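Local coordinates for protein putative glycosyltransferase (GalT1) (Streptococcus parasanguinis FW213, PDB 5HEA) that probably transfers sugar from a nucleotide-activated donor, forming the C-terminal, GT-A-type part of a longer glycosyltransferase and assembling here as a hexamer, at residues D230-I235 with I276-Q281; N237-I242 with C283-L288; I181-P184 with E190-A193; A148-L153 with R197-A202. All blocks are in the same frame, centred on the assembly; numbering follows the deposited sequence.

Interaction 1 of 4, residues D230-I235 with I276-Q281; sequences DISSMI and IELYQQ
L278 reaches across from helix 276-291 to I231 in the first turn of helix 231-247, and a single methyl does nearly all the touching. From CB the chain runs out with CG opposite its own backbone nitrogen (chi1 -177°), which sends the isobutyl group straight at the neighbouring helix. Of the two methyls, CD2 lies against I231: it meets CG2 of I231 at 3.6 Å and, just behind, CB of I231 at 3.7 Å. The same L278 CD2 rests 3.8 Å from the backbone N of S232, so the methyl sits close to the main chain as well as to an apolar side chain. The two side chains slant past each other, and the branch that I231 offers is the short CG2 methyl, which stands anti to the backbone N of I231, while CG1 lies beside that nitrogen.

The receiving turn is capped by D230: S233 N bonds to OD1 of D230 at 3.2 Å and almost straight (174°), although it comes from above the carboxylate plane. S233 OG adds a weak bond to OD2 of D230 and also takes R187 NE.

The contact illustrates how a small apolar touch can be framed by stronger links. E277 and Q280 hydrogen-bond to L185 and G180 of the second subunit, and Y279 meets H66 of the third. Helix 253-272 packs against both helices, with C266 against I231 and I235 and L271 against I276, and the disulfide from C266 to C282 ties that helix to 276-291.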
# COMPACT_ATOMS: atom_id res chain seq x y z
N ASP A 230 -14.30 -19.29 0.94
CA ASP A 230 -13.98 -18.42 -0.19
C ASP A 230 -15.14 -18.54 -1.18
O ASP A 230 -15.14 -19.41 -2.05
CB ASP A 230 -12.67 -18.88 -0.84
CG ASP A 230 -12.19 -17.96 -1.96
OD1 ASP A 230 -12.97 -17.11 -2.45
OD2 ASP A 230 -11.02 -18.09 -2.37
N ILE A 231 -16.13 -17.66 -1.04
CA ILE A 231 -17.34 -17.76 -1.84
C ILE A 231 -17.03 -17.62 -3.33
O ILE A 231 -17.55 -18.37 -4.15
CB ILE A 231 -18.40 -16.70 -1.44
CG1 ILE A 231 -18.64 -16.71 0.07
CG2 ILE A 231 -19.70 -16.97 -2.17
CD1 ILE A 231 -17.71 -15.79 0.85
N SER A 232 -16.19 -16.65 -3.66
CA SER A 232 -15.86 -16.39 -5.05
C SER A 232 -15.25 -17.60 -5.76
O SER A 232 -15.65 -17.93 -6.87
CB SER A 232 -14.90 -15.21 -5.17
OG SER A 232 -14.77 -14.87 -6.52
N SER A 233 -14.26 -18.24 -5.12
CA SER A 233 -13.66 -19.46 -5.66
C SER A 233 -14.64 -20.62 -5.81
O SER A 233 -14.59 -21.38 -6.79
CB SER A 233 -12.51 -19.91 -4.76
OG SER A 233 -11.40 -19.09 -5.01
N MET A 234 -15.52 -20.78 -4.83
CA MET A 234 -16.56 -21.81 -4.87
C MET A 234 -17.31 -21.75 -6.22
O MET A 234 -17.59 -22.78 -6.85
CB MET A 234 -17.52 -21.62 -3.70
CG MET A 234 -18.59 -22.71 -3.57
SD MET A 234 -19.76 -22.42 -2.22
CE MET A 234 -20.49 -20.84 -2.69
N ILE A 235 -17.62 -20.54 -6.66
CA ILE A 235 -18.38 -20.33 -7.88
C ILE A 235 -17.49 -20.50 -9.10
O ILE A 235 -17.81 -21.26 -10.01
CB ILE A 235 -19.07 -18.95 -7.89
CG1 ILE A 235 -20.03 -18.85 -6.70
CG2 ILE A 235 -19.82 -18.71 -9.19
CD1 ILE A 235 -21.01 -20.02 -6.67
N ILE A 276 -20.87 -7.34 -2.22
CA ILE A 276 -22.04 -6.93 -2.99
C ILE A 276 -21.95 -7.26 -4.49
O ILE A 276 -22.94 -7.71 -5.06
CB ILE A 276 -22.39 -5.45 -2.73
CG1 ILE A 276 -22.62 -5.24 -1.24
CG2 ILE A 276 -23.64 -5.05 -3.52
CD1 ILE A 276 -23.72 -6.12 -0.64
N GLU A 277 -20.80 -7.05 -5.12
CA GLU A 277 -20.71 -7.41 -6.54
C GLU A 277 -20.87 -8.92 -6.75
O GLU A 277 -21.54 -9.37 -7.69
CB GLU A 277 -19.41 -6.92 -7.18
CG GLU A 277 -19.35 -7.31 -8.65
CD GLU A 277 -18.18 -6.69 -9.37
OE1 GLU A 277 -17.04 -6.79 -8.88
OE2 GLU A 277 -18.41 -6.09 -10.44
N LEU A 278 -20.28 -9.70 -5.85
CA LEU A 278 -20.44 -11.15 -5.91
C LEU A 278 -21.90 -11.54 -5.73
O LEU A 278 -22.42 -12.38 -6.46
CB LEU A 278 -19.56 -11.81 -4.85
CG LEU A 278 -19.58 -13.33 -4.83
CD1 LEU A 278 -19.07 -13.87 -6.17
CD2 LEU A 278 -18.71 -13.81 -3.68
N TYR A 279 -22.58 -10.91 -4.76
CA TYR A 279 -24.00 -11.19 -4.55
C TYR A 279 -24.82 -10.93 -5.81
O TYR A 279 -25.65 -11.74 -6.21
CB TYR A 279 -24.54 -10.39 -3.35
CG TYR A 279 -25.93 -9.80 -3.54
CD1 TYR A 279 -27.07 -10.54 -3.26
CD2 TYR A 279 -26.09 -8.50 -4.00
CE1 TYR A 279 -28.34 -10.00 -3.44
CE2 TYR A 279 -27.35 -7.95 -4.19
CZ TYR A 279 -28.47 -8.70 -3.90
OH TYR A 279 -29.72 -8.15 -4.09
N GLN A 280 -24.55 -9.79 -6.44
CA GLN A 280 -25.26 -9.41 -7.66
C GLN A 280 -25.06 -10.46 -8.76
O GLN A 280 -26.03 -10.87 -9.41
CB GLN A 280 -24.78 -8.03 -8.13
CG GLN A 280 -25.33 -7.57 -9.47
CD GLN A 280 -24.33 -7.71 -10.64
OE1 GLN A 280 -23.15 -7.33 -10.55
NE2 GLN A 280 -24.81 -8.25 -11.76
N GLN A 281 -23.82 -10.91 -8.93
CA GLN A 281 -23.49 -11.85 -10.01
C GLN A 281 -24.17 -13.20 -9.79
O GLN A 281 -24.79 -13.74 -10.71
CB GLN A 281 -21.97 -12.01 -10.16
CG GLN A 281 -21.28 -10.78 -10.79
CD GLN A 281 -21.48 -10.68 -12.31
OE1 GLN A 281 -21.62 -11.71 -13.01
NE2 GLN A 281 -21.48 -9.45 -12.84

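Interaction 2 of 4, residues N237-I242 with C283-L288; sequences NAEERI and CNKLDL
The carboxylate of E239 turns one oxygen, OE2, to the ammonium of K285, with OE1 set back at 3.5 Å from K285 NZ. On the far side of helix 231-247, away from K285, the guanidinium of R241 has N237 O over one face, a salt bridge to D192 and a cation-pi contact with Y196. All this belongs to the C-terminal helical bundle of 231-247, 253-272 and 276-291, whose first and last helices stand well apart here: the closest CA atoms, those of E239 and K285, are 11.4 Å apart. The gap is crossed by two long side chains arriving from opposite directions. E239 is extended beyond CG, whereas K285 bends at chi3 (-109°) on its way to the acid.

The pair is an example of buried charges with more than one partner each. E239 OE2 is also hydrogen-bonded to OH of Y259 of the intervening helix, and K285 NZ forms a second salt bridge with E240 of the second subunit, a link made reciprocally by E240 of this chain. Such surroundings would be expected to keep both groups ionised. A disulfide between C267 and C283 joins the last two helices a short way along. The salt bridge itself, K285 NZ to E239 OE2, is modelled at 2.5 Å, a length too short to be taken literally, and CD of K285 lies 3.4 Å from the same oxygen.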
# COMPACT_ATOMS: atom_id res chain seq x y z
N ASN A 237 -14.57 -21.99 -9.44
CA ASN A 237 -14.14 -23.39 -9.56
C ASN A 237 -15.17 -24.26 -10.27
O ASN A 237 -14.82 -25.06 -11.12
CB ASN A 237 -13.82 -24.03 -8.20
CG ASN A 237 -12.55 -23.48 -7.57
OD1 ASN A 237 -11.79 -22.76 -8.20
ND2 ASN A 237 -12.30 -23.85 -6.31
N ALA A 238 -16.44 -24.13 -9.88
CA ALA A 238 -17.51 -24.92 -10.49
C ALA A 238 -17.71 -24.57 -11.98
O ALA A 238 -17.97 -25.44 -12.81
CB ALA A 238 -18.82 -24.76 -9.70
N GLU A 239 -17.60 -23.28 -12.31
CA GLU A 239 -17.72 -22.82 -13.70
C GLU A 239 -16.58 -23.32 -14.58
O GLU A 239 -16.79 -23.83 -15.66
CB GLU A 239 -17.83 -21.30 -13.75
CG GLU A 239 -19.18 -20.81 -13.24
CD GLU A 239 -19.22 -19.34 -12.88
OE1 GLU A 239 -18.15 -18.68 -12.90
OE2 GLU A 239 -20.33 -18.83 -12.58
N GLU A 240 -15.36 -23.18 -14.08
CA GLU A 240 -14.18 -23.73 -14.75
C GLU A 240 -14.32 -25.25 -14.99
O GLU A 240 -14.04 -25.76 -16.09
CB GLU A 240 -12.96 -23.41 -13.88
CG GLU A 240 -11.60 -23.89 -14.36
CD GLU A 240 -10.50 -23.47 -13.39
OE1 GLU A 240 -10.64 -23.72 -12.15
OE2 GLU A 240 -9.53 -22.84 -13.84
N ARG A 241 -14.77 -25.97 -13.97
CA ARG A 241 -14.89 -27.43 -14.08
C ARG A 241 -15.97 -27.86 -15.09
O ARG A 241 -15.76 -28.80 -15.88
CB ARG A 241 -15.15 -28.05 -12.70
CG ARG A 241 -15.55 -29.53 -12.73
CD ARG A 241 -15.47 -30.17 -11.34
NE ARG A 241 -16.19 -29.45 -10.29
CZ ARG A 241 -15.60 -28.82 -9.27
NH1 ARG A 241 -14.27 -28.84 -9.17
NH2 ARG A 241 -16.32 -28.19 -8.34
N ILE A 242 -17.11 -27.19 -15.07
CA ILE A 242 -18.15 -27.45 -16.07
C ILE A 242 -17.62 -27.19 -17.48
O ILE A 242 -17.82 -28.01 -18.38
CB ILE A 242 -19.44 -26.63 -15.81
CG1 ILE A 242 -20.16 -27.21 -14.59
CG2 ILE A 242 -20.35 -26.64 -17.06
CD1 ILE A 242 -21.16 -26.24 -13.95
N CYS A 283 -26.78 -13.95 -7.75
CA CYS A 283 -28.23 -13.85 -7.81
C CYS A 283 -28.74 -13.75 -9.23
O CYS A 283 -29.79 -14.30 -9.55
CB CYS A 283 -28.74 -12.67 -6.99
SG CYS A 283 -28.62 -13.01 -5.25
N ASN A 284 -28.01 -13.04 -10.08
CA ASN A 284 -28.41 -12.93 -11.48
C ASN A 284 -28.31 -14.27 -12.18
O ASN A 284 -29.22 -14.66 -12.91
CB ASN A 284 -27.57 -11.87 -12.20
CG ASN A 284 -27.74 -11.92 -13.72
OD1 ASN A 284 -28.85 -11.80 -14.24
ND2 ASN A 284 -26.63 -12.08 -14.42
N LYS A 285 -27.20 -14.97 -11.95
CA LYS A 285 -26.99 -16.30 -12.50
C LYS A 285 -28.09 -17.26 -12.05
O LYS A 285 -28.64 -18.01 -12.86
CB LYS A 285 -25.58 -16.82 -12.16
CG LYS A 285 -24.48 -16.15 -12.99
CD LYS A 285 -23.11 -16.82 -12.83
CE LYS A 285 -22.15 -15.93 -12.05
NZ LYS A 285 -20.73 -16.43 -12.06
N LEU A 286 -28.42 -17.22 -10.76
CA LEU A 286 -29.48 -18.09 -10.24
C LEU A 286 -30.84 -17.71 -10.82
O LEU A 286 -31.66 -18.57 -11.14
CB LEU A 286 -29.49 -18.05 -8.71
CG LEU A 286 -30.37 -19.05 -7.96
CD1 LEU A 286 -29.93 -20.50 -8.22
CD2 LEU A 286 -30.35 -18.73 -6.47
N ASP A 287 -31.08 -16.40 -10.97
CA ASP A 287 -32.28 -15.88 -11.61
C ASP A 287 -32.44 -16.38 -13.05
O ASP A 287 -33.53 -16.74 -13.47
CB ASP A 287 -32.25 -14.35 -11.59
CG ASP A 287 -33.51 -13.71 -12.14
OD1 ASP A 287 -34.60 -14.32 -12.03
OD2 ASP A 287 -33.42 -12.59 -12.69
N LEU A 288 -31.34 -16.41 -13.81
CA LEU A 288 -31.39 -16.84 -15.20
C LEU A 288 -31.70 -18.34 -15.29
O LEU A 288 -32.52 -18.78 -16.09
CB LEU A 288 -30.07 -16.56 -15.91
CG LEU A 288 -29.76 -15.09 -16.21
CD1 LEU A 288 -28.37 -14.93 -16.82
CD2 LEU A 288 -30.82 -14.51 -17.13

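Interaction 3 of 4, residues I181-P184 with E190-A193; sequences IRFP and EDDA
F183 and P184 are the residues of 181-184 that meet 190-193, within the loop that leads from strand 171-174 to helix 195-201 of this GT-A-type fold. The walk starts at I181, whose carbonyl oxygen takes a bond from NH1 of the next residue, R182, at 2.7 Å; the donor stands above the carbonyl plane, and the arginine is thereby curled back on its own chain.

F183 comes next and meets both E190 and D191. Its CD2 is 3.6 Å from E190 O, which lies at the ring edge near the plane, so an aromatic C-H faces a carbonyl oxygen. CE2 of F183 meets OD1 of D191 at 3.4 Å, an oblique approach with ring and carboxylate planes 60° apart. E190 sets CG between its backbone N and carbonyl carbon (chi1 65°), then bends so that the carboxylate leaves F183 for a salt bridge with R76. That arginine also makes a cation-pi contact with F183, an example of one cation serving an acid and a ring together.

P184 finishes the segment: its CG packs on CB of A193 at 3.9 Å.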
# COMPACT_ATOMS: atom_id res chain seq x y z
N ILE A 181 0.08 -29.62 -13.53
CA ILE A 181 -0.97 -29.44 -12.53
C ILE A 181 -0.40 -28.91 -11.22
O ILE A 181 0.46 -29.55 -10.61
CB ILE A 181 -1.77 -30.76 -12.28
CG1 ILE A 181 -2.58 -31.13 -13.53
CG2 ILE A 181 -2.71 -30.58 -11.11
CD1 ILE A 181 -3.31 -32.48 -13.43
N ARG A 182 -0.88 -27.74 -10.79
CA ARG A 182 -0.49 -27.13 -9.52
C ARG A 182 -1.71 -26.53 -8.86
O ARG A 182 -2.69 -26.19 -9.54
CB ARG A 182 0.58 -26.03 -9.73
CG ARG A 182 1.95 -26.57 -10.18
CD ARG A 182 2.54 -27.55 -9.16
NE ARG A 182 3.88 -28.01 -9.51
CZ ARG A 182 4.14 -29.07 -10.28
NH1 ARG A 182 3.15 -29.78 -10.82
NH2 ARG A 182 5.40 -29.41 -10.53
N PHE A 183 -1.67 -26.41 -7.53
CA PHE A 183 -2.73 -25.74 -6.80
C PHE A 183 -2.60 -24.23 -7.06
O PHE A 183 -1.50 -23.71 -7.09
CB PHE A 183 -2.62 -26.03 -5.30
CG PHE A 183 -2.84 -27.49 -4.94
CD1 PHE A 183 -1.81 -28.41 -5.04
CD2 PHE A 183 -4.10 -27.93 -4.55
CE1 PHE A 183 -2.01 -29.76 -4.74
CE2 PHE A 183 -4.31 -29.29 -4.24
CZ PHE A 183 -3.26 -30.19 -4.34
N PRO A 184 -3.74 -23.55 -7.25
CA PRO A 184 -3.79 -22.09 -7.49
C PRO A 184 -3.40 -21.25 -6.27
O PRO A 184 -3.91 -21.47 -5.18
CB PRO A 184 -5.27 -21.86 -7.85
CG PRO A 184 -5.99 -22.99 -7.19
CD PRO A 184 -5.07 -24.17 -7.37
N GLU A 190 -8.67 -24.69 -2.79
CA GLU A 190 -7.61 -24.96 -3.75
C GLU A 190 -7.70 -26.41 -4.21
O GLU A 190 -7.43 -26.71 -5.38
CB GLU A 190 -6.23 -24.60 -3.18
CG GLU A 190 -5.75 -25.44 -1.96
CD GLU A 190 -6.24 -24.92 -0.59
OE1 GLU A 190 -7.09 -24.00 -0.52
OE2 GLU A 190 -5.76 -25.45 0.43
N ASP A 191 -8.11 -27.29 -3.28
CA ASP A 191 -8.39 -28.72 -3.55
C ASP A 191 -9.49 -28.85 -4.59
O ASP A 191 -9.39 -29.65 -5.53
CB ASP A 191 -8.85 -29.47 -2.28
CG ASP A 191 -7.71 -29.75 -1.30
OD1 ASP A 191 -6.54 -29.50 -1.65
OD2 ASP A 191 -8.00 -30.25 -0.17
N ASP A 192 -10.55 -28.06 -4.38
CA ASP A 192 -11.72 -27.98 -5.26
C ASP A 192 -11.30 -27.67 -6.71
O ASP A 192 -11.88 -28.20 -7.66
CB ASP A 192 -12.66 -26.90 -4.70
CG ASP A 192 -13.98 -26.75 -5.47
OD1 ASP A 192 -14.48 -27.72 -6.08
OD2 ASP A 192 -14.53 -25.64 -5.43
N ALA A 193 -10.28 -26.82 -6.87
CA ALA A 193 -9.81 -26.39 -8.19
C ALA A 193 -8.82 -27.35 -8.84
O ALA A 193 -8.49 -27.19 -10.01
CB ALA A 193 -9.17 -24.99 -8.08

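Interaction 4 of 4, residues A148-L153 with R197-A202; sequences AEWMDL and RLYLKA
W150 stands nearly upright on Y199: the edge of its five-membered ring points into the phenol face, with the planes at 74° and the centroids 4.3 Å apart. This is a T-shaped pair in which NE1 leads, lying 3.2 Å above the Y199 plane and over the middle of the ring. Its distances to the six ring carbons are therefore much alike, and the geometry is consistent with the indole N-H directed at the pi cloud. CG of W150 is opposite its backbone N (chi1 -177°), which carries the indole across to Y199.

M151 uses a different side of the same tyrosine. Its chain bends at chi2 (-63°), and the terminal CE arrives at the ring edge, near the plane, touching CB of Y199 at 3.4 Å. The same methyl presses on CD2 of L200, also at 3.4 Å, a tight fit for two carbons; the M151 and L200 side chains cross at about a right angle.

The pairing shows how an aromatic core is assembled where short helices lie on a sheet: 147-150 and 195-201 both pack on the mixed sheet of this GT-A-type fold. W150 rests on V118, I205 and F207, and Y199 on I116 and I205, residues of strands 116-125 and 204-217. Y145 adds a further edge-to-face partner for W150. At the far end of the phenol, the hydroxyl of Y199, a buried residue, hydrogen-bonds to the carbonyl oxygen of T164, while L200 continues outward to L288 of the second subunit.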
# COMPACT_ATOMS: atom_id res chain seq x y z
N ALA A 148 -15.37 -41.53 -16.72
CA ALA A 148 -16.78 -41.16 -16.89
C ALA A 148 -17.67 -41.64 -15.74
O ALA A 148 -18.49 -40.87 -15.21
CB ALA A 148 -17.30 -41.66 -18.23
N GLU A 149 -17.50 -42.90 -15.35
CA GLU A 149 -18.19 -43.45 -14.17
C GLU A 149 -17.78 -42.72 -12.90
O GLU A 149 -18.61 -42.45 -12.02
CB GLU A 149 -17.86 -44.93 -14.01
CG GLU A 149 -18.41 -45.82 -15.10
CD GLU A 149 -17.95 -47.27 -14.95
OE1 GLU A 149 -16.86 -47.50 -14.38
OE2 GLU A 149 -18.68 -48.18 -15.41
N TRP A 150 -16.49 -42.45 -12.79
CA TRP A 150 -15.97 -41.76 -11.62
C TRP A 150 -16.59 -40.36 -11.47
O TRP A 150 -17.03 -39.98 -10.38
CB TRP A 150 -14.44 -41.66 -11.69
CG TRP A 150 -13.87 -41.03 -10.49
CD1 TRP A 150 -13.34 -39.77 -10.39
CD2 TRP A 150 -13.80 -41.60 -9.18
NE1 TRP A 150 -12.92 -39.54 -9.11
CE2 TRP A 150 -13.19 -40.64 -8.34
CE3 TRP A 150 -14.17 -42.83 -8.63
CZ2 TRP A 150 -12.95 -40.87 -6.98
CZ3 TRP A 150 -13.94 -43.06 -7.29
CH2 TRP A 150 -13.34 -42.08 -6.48
N MET A 151 -16.66 -39.62 -12.58
CA MET A 151 -17.18 -38.25 -12.57
C MET A 151 -18.70 -38.17 -12.47
O MET A 151 -19.29 -37.18 -12.89
CB MET A 151 -16.74 -37.52 -13.85
CG MET A 151 -15.24 -37.37 -14.05
SD MET A 151 -14.41 -36.39 -12.78
CE MET A 151 -12.77 -36.33 -13.44
N ASP A 152 -19.34 -39.19 -11.91
CA ASP A 152 -20.80 -39.23 -11.94
C ASP A 152 -21.47 -39.38 -10.59
O ASP A 152 -22.63 -39.77 -10.53
CB ASP A 152 -21.28 -40.33 -12.88
CG ASP A 152 -22.35 -39.85 -13.83
OD1 ASP A 152 -22.29 -38.67 -14.23
OD2 ASP A 152 -23.25 -40.64 -14.17
N LEU A 153 -20.76 -39.08 -9.52
CA LEU A 153 -21.35 -39.10 -8.18
C LEU A 153 -22.52 -38.11 -8.07
O LEU A 153 -23.48 -38.33 -7.32
CB LEU A 153 -20.29 -38.76 -7.13
CG LEU A 153 -19.42 -37.58 -7.55
CD1 LEU A 153 -19.35 -36.53 -6.46
CD2 LEU A 153 -18.04 -38.09 -7.92
N ARG A 197 -8.69 -32.35 -11.80
CA ARG A 197 -7.82 -32.33 -12.97
C ARG A 197 -6.88 -33.54 -13.00
O ARG A 197 -6.58 -34.07 -14.07
CB ARG A 197 -7.07 -31.01 -13.07
CG ARG A 197 -8.02 -29.81 -13.21
CD ARG A 197 -7.28 -28.52 -13.43
NE ARG A 197 -6.93 -27.83 -12.19
CZ ARG A 197 -5.71 -27.41 -11.87
NH1 ARG A 197 -4.70 -27.64 -12.71
NH2 ARG A 197 -5.48 -26.76 -10.72
N LEU A 198 -6.43 -33.99 -11.84
CA LEU A 198 -5.67 -35.24 -11.77
C LEU A 198 -6.50 -36.45 -12.23
O LEU A 198 -6.00 -37.31 -12.97
CB LEU A 198 -5.17 -35.47 -10.35
CG LEU A 198 -4.16 -34.42 -9.90
CD1 LEU A 198 -4.04 -34.44 -8.37
CD2 LEU A 198 -2.81 -34.72 -10.55
N TYR A 199 -7.75 -36.51 -11.79
CA TYR A 199 -8.66 -37.58 -12.25
C TYR A 199 -8.75 -37.62 -13.78
O TYR A 199 -8.71 -38.68 -14.42
CB TYR A 199 -10.06 -37.36 -11.70
CG TYR A 199 -10.25 -37.44 -10.21
CD1 TYR A 199 -9.46 -38.28 -9.42
CD2 TYR A 199 -11.25 -36.70 -9.58
CE1 TYR A 199 -9.66 -38.35 -8.05
CE2 TYR A 199 -11.45 -36.76 -8.21
CZ TYR A 199 -10.65 -37.59 -7.46
OH TYR A 199 -10.86 -37.66 -6.11
N LEU A 200 -8.87 -36.44 -14.39
CA LEU A 200 -9.02 -36.36 -15.85
C LEU A 200 -7.76 -36.85 -16.59
O LEU A 200 -7.82 -37.17 -17.77
CB LEU A 200 -9.39 -34.94 -16.28
CG LEU A 200 -10.77 -34.44 -15.84
CD1 LEU A 200 -10.90 -32.93 -16.08
CD2 LEU A 200 -11.89 -35.21 -16.55
N LYS A 201 -6.63 -36.91 -15.89
CA LYS A 201 -5.39 -37.42 -16.47
C LYS A 201 -5.36 -38.95 -16.43
O LYS A 201 -4.62 -39.57 -17.18
CB LYS A 201 -4.17 -36.89 -15.72
CG LYS A 201 -3.86 -35.41 -15.92
CD LYS A 201 -3.15 -35.17 -17.24
CE LYS A 201 -2.27 -33.93 -17.18
NZ LYS A 201 -0.98 -34.15 -16.47
N ALA A 202 -6.18 -39.55 -15.57
CA ALA A 202 -6.12 -41.00 -15.34
C ALA A 202 -6.92 -41.81 -16.36
O ALA A 202 -7.77 -41.26 -17.06
CB ALA A 202 -6.56 -41.33 -13.92

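In the fold
Interactions 1 and 2 are successive steps between the same two helices, 231-247 and 276-291; their centres are 10 Å apart, and CG2 of I235 lies 3.8 Å from NZ of K285. Interaction 2 joins interaction 3 through one acid: D192 OD1 meets R241 NH2 at 2.9 Å, and D192 OD2 probably bonds N237 ND2. Interaction 3 is nested within the chain loop closed by interaction 4, their centres about 15 Å apart, and R182 O probably accepts from R197 NH2 at 3.1 Å. Polar links thus join the helical bundle to the loop, and the loop to helix 195-201. Interactions 1 and 4 lie about 26 Å apart between centres, yet all four touch the second subunit.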